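Local coordinates for fimbria adhesin protein (Klebsiella pneumoniae, PDB 3U4K), which serves as the adhesin of a bacterial fimbria, its receptor-binding domain, the part modelled here, binding human collagen V, at residues 35-40 with 135-140. Residues are numbered along the deposited sequence; the frame is centred on the assembly and turned at random.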
ATOM      1  N   ILE A  35      -8.479   2.275  -3.214  1.00 59.66           N
ATOM      2  CA  ILE A  35      -7.708   3.461  -3.553  1.00 59.71           C
ATOM      3  C   ILE A  35      -6.921   3.179  -4.827  1.00 60.73           C
ATOM      4  O   ILE A  35      -6.122   2.238  -4.875  1.00 60.71           O
ATOM      5  CB  ILE A  35      -6.735   3.855  -2.420  1.00 59.20           C
ATOM      6  CG1 ILE A  35      -7.498   4.157  -1.131  1.00 60.03           C
ATOM      7  CG2 ILE A  35      -5.901   5.063  -2.825  1.00 60.19           C
ATOM      8  CD1 ILE A  35      -6.640   4.136   0.114  1.00 60.24           C
ATOM      9  N   ASN A  36      -7.166   3.982  -5.860  1.00 61.41           N
ATOM     10  CA  ASN A  36      -6.294   4.007  -7.029  1.00 63.53           C
ATOM     11  C   ASN A  36      -5.108   4.919  -6.719  1.00 62.21           C
ATOM     12  O   ASN A  36      -5.282   6.112  -6.468  1.00 62.52           O
ATOM     13  CB  ASN A  36      -7.058   4.481  -8.273  1.00 65.72           C
ATOM     14  CG  ASN A  36      -6.154   4.676  -9.483  1.00 68.29           C
ATOM     15  OD1 ASN A  36      -5.273   3.857  -9.770  1.00 69.09           O
ATOM     16  ND2 ASN A  36      -6.376   5.767 -10.205  1.00 68.93           N
HETATM   17  N   MSE A  37      -3.905   4.351  -6.735  1.00 62.47           N
HETATM   18  CA  MSE A  37      -2.708   5.054  -6.260  1.00 65.01           C
HETATM   19  C   MSE A  37      -2.003   5.857  -7.332  1.00 66.06           C
HETATM   20  O   MSE A  37      -0.774   5.934  -7.346  1.00 66.38           O
HETATM   21  CB  MSE A  37      -1.758   4.039  -5.622  1.00 66.09           C
HETATM   22  CG  MSE A  37      -2.400   3.361  -4.411  1.00 70.52           C
HETATM   23 SE   MSE A  37      -1.095   2.269  -3.406  1.00 75.42          SE
HETATM   24  CE  MSE A  37      -0.630   0.978  -4.822  1.00 73.38           C
ATOM     25  N   ALA A  38      -2.776   6.474  -8.227  1.00 67.09           N
ATOM     26  CA  ALA A  38      -2.226   7.259  -9.336  1.00 68.93           C
ATOM     27  C   ALA A  38      -1.383   8.436  -8.846  1.00 71.15           C
ATOM     28  O   ALA A  38      -1.860   9.280  -8.083  1.00 71.55           O
ATOM     29  CB  ALA A  38      -3.343   7.745 -10.250  1.00 68.56           C
HETATM   30  N   MSE A  39      -0.124   8.476  -9.286  1.00 72.60           N
HETATM   31  CA  MSE A  39       0.818   9.519  -8.866  1.00 71.85           C
HETATM   32  C   MSE A  39       1.316  10.319 -10.042  1.00 70.19           C
HETATM   33  O   MSE A  39       1.895  11.389  -9.863  1.00 70.78           O
HETATM   34  CB  MSE A  39       1.992   8.909  -8.098  1.00 72.87           C
HETATM   35  CG  MSE A  39       1.548   8.388  -6.730  1.00 77.76           C
HETATM   36 SE   MSE A  39       3.037   8.213  -5.437  1.00 82.79          SE
HETATM   37  CE  MSE A  39       3.683  10.078  -5.467  1.00 81.45           C
ATOM     38  N   GLY A  40       1.089   9.814 -11.252  1.00 69.18           N
ATOM     39  CA  GLY A  40       1.565  10.469 -12.471  1.00 68.34           C
ATOM     40  C   GLY A  40       3.060  10.314 -12.709  1.00 69.71           C
ATOM     41  O   GLY A  40       3.670   9.316 -12.303  1.00 66.76           O
ATOM     42  N   PHE A 135      -4.046   6.786   3.999  1.00 64.21           N
ATOM     43  CA  PHE A 135      -3.166   5.785   3.398  1.00 65.96           C
ATOM     44  C   PHE A 135      -2.050   6.503   2.654  1.00 64.60           C
ATOM     45  O   PHE A 135      -2.310   7.430   1.887  1.00 65.41           O
ATOM     46  CB  PHE A 135      -3.936   4.850   2.460  1.00 66.53           C
ATOM     47  CG  PHE A 135      -3.157   3.629   2.048  1.00 68.86           C
ATOM     48  CD1 PHE A 135      -3.207   2.466   2.809  1.00 69.48           C
ATOM     49  CD2 PHE A 135      -2.365   3.642   0.901  1.00 70.60           C
ATOM     50  CE1 PHE A 135      -2.483   1.342   2.436  1.00 69.71           C
ATOM     51  CE2 PHE A 135      -1.640   2.520   0.523  1.00 68.80           C
ATOM     52  CZ  PHE A 135      -1.701   1.369   1.292  1.00 68.95           C
ATOM     53  N   THR A 136      -0.810   6.076   2.885  1.00 64.76           N
ATOM     54  CA  THR A 136       0.357   6.760   2.318  1.00 65.29           C
ATOM     55  C   THR A 136       1.313   5.829   1.568  1.00 64.38           C
ATOM     56  O   THR A 136       1.828   4.858   2.129  1.00 64.09           O
ATOM     57  CB  THR A 136       1.122   7.560   3.397  1.00 65.22           C
ATOM     58  OG1 THR A 136       0.255   8.556   3.955  1.00 65.93           O
ATOM     59  CG2 THR A 136       2.347   8.250   2.813  1.00 64.11           C
ATOM     60  N   LEU A 137       1.529   6.144   0.292  1.00 65.75           N
ATOM     61  CA  LEU A 137       2.516   5.462  -0.540  1.00 65.26           C
ATOM     62  C   LEU A 137       3.808   6.277  -0.606  1.00 66.34           C
ATOM     63  O   LEU A 137       3.786   7.481  -0.876  1.00 65.36           O
ATOM     64  CB  LEU A 137       1.956   5.221  -1.946  1.00 64.02           C
ATOM     65  CG  LEU A 137       2.875   4.635  -3.026  1.00 65.38           C
ATOM     66  CD1 LEU A 137       3.361   3.239  -2.663  1.00 65.25           C
ATOM     67  CD2 LEU A 137       2.185   4.618  -4.381  1.00 64.83           C
ATOM     68  N   ASP A 138       4.927   5.610  -0.344  1.00 68.81           N
ATOM     69  CA  ASP A 138       6.242   6.242  -0.402  1.00 70.89           C
ATOM     70  C   ASP A 138       7.098   5.622  -1.492  1.00 71.28           C
ATOM     71  O   ASP A 138       7.251   4.398  -1.550  1.00 71.06           O
ATOM     72  CB  ASP A 138       6.965   6.121   0.942  1.00 73.25           C
ATOM     73  CG  ASP A 138       6.487   7.134   1.967  1.00 76.10           C
ATOM     74  OD1 ASP A 138       5.817   8.118   1.583  1.00 76.83           O
ATOM     75  OD2 ASP A 138       6.793   6.949   3.165  1.00 77.71           O
ATOM     76  N   ILE A 139       7.644   6.471  -2.358  1.00 70.07           N
ATOM     77  CA  ILE A 139       8.627   6.037  -3.347  1.00 67.42           C
ATOM     78  C   ILE A 139      10.031   6.364  -2.834  1.00 66.96           C
ATOM     79  O   ILE A 139      10.376   7.531  -2.625  1.00 66.41           O
ATOM     80  CB  ILE A 139       8.369   6.663  -4.732  1.00 65.90           C
ATOM     81  CG1 ILE A 139       6.974   6.275  -5.235  1.00 63.51           C
ATOM     82  CG2 ILE A 139       9.430   6.208  -5.725  1.00 67.78           C
ATOM     83  CD1 ILE A 139       6.486   7.099  -6.407  1.00 61.47           C
ATOM     84  N   ILE A 140      10.822   5.313  -2.626  1.00 65.80           N
ATOM     85  CA  ILE A 140      12.136   5.409  -1.992  1.00 67.31           C
ATOM     86  C   ILE A 140      13.246   5.129  -3.001  1.00 69.41           C
ATOM     87  O   ILE A 140      13.098   4.261  -3.871  1.00 67.53           O
ATOM     88  CB  ILE A 140      12.261   4.394  -0.824  1.00 67.38           C
ATOM     89  CG1 ILE A 140      11.038   4.454   0.112  1.00 67.15           C
ATOM     90  CG2 ILE A 140      13.579   4.564  -0.067  1.00 65.08           C
ATOM     91  CD1 ILE A 140      10.833   5.770   0.835  1.00 67.32           C
TER
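Selenomethionines Met37 and Met39 and the side chain of Ile35 close down on Phe135, Leu137 and Ile139, joining the two sheets of the jelly-roll beta barrel of this receptor-binding domain. Residues 35-40 carry the end of edge strand 33-36 and the loop after it; Ile35 and Met37 are backbone-bonded to strand 166-170, Met39 and Gly40 to Ala174. Residues 135-140 belong to strand 133-141 of the facing sheet. The two segments run about 30° apart, and alternate residues of each meet across the core.

On the other face of strand 133-141, Asp138 OD2 makes a salt bridge with Arg106 and OD1 hydrogen-bonds Thr56 OG1, while Thr136 OG1 hydrogen-bonds Thr58 OG1.

One contact is Met-aromatic: Met37 SE approaches the Phe135 ring obliquely, 5.2 Å from its centroid and 4.0 Å from CE2. The remaining contacts are apolar. Ile35 CD1 sits against Phe135 CB at 3.7 Å, close to the root of the ring. Leu137 CD2 is shared by SE of Met37 and SE of Met39. Phe107 and Leu105 of strand 103-111 also pack on Leu137. At the loop end, Met39 and Ile139 reach toward each other tip to tip: the Met39 chain bends at chi3 (57°), which leaves CE 4.2 Å from Ile139 CD1, and Met39 SE lies 3.8 Å from that same Ile139 CD1.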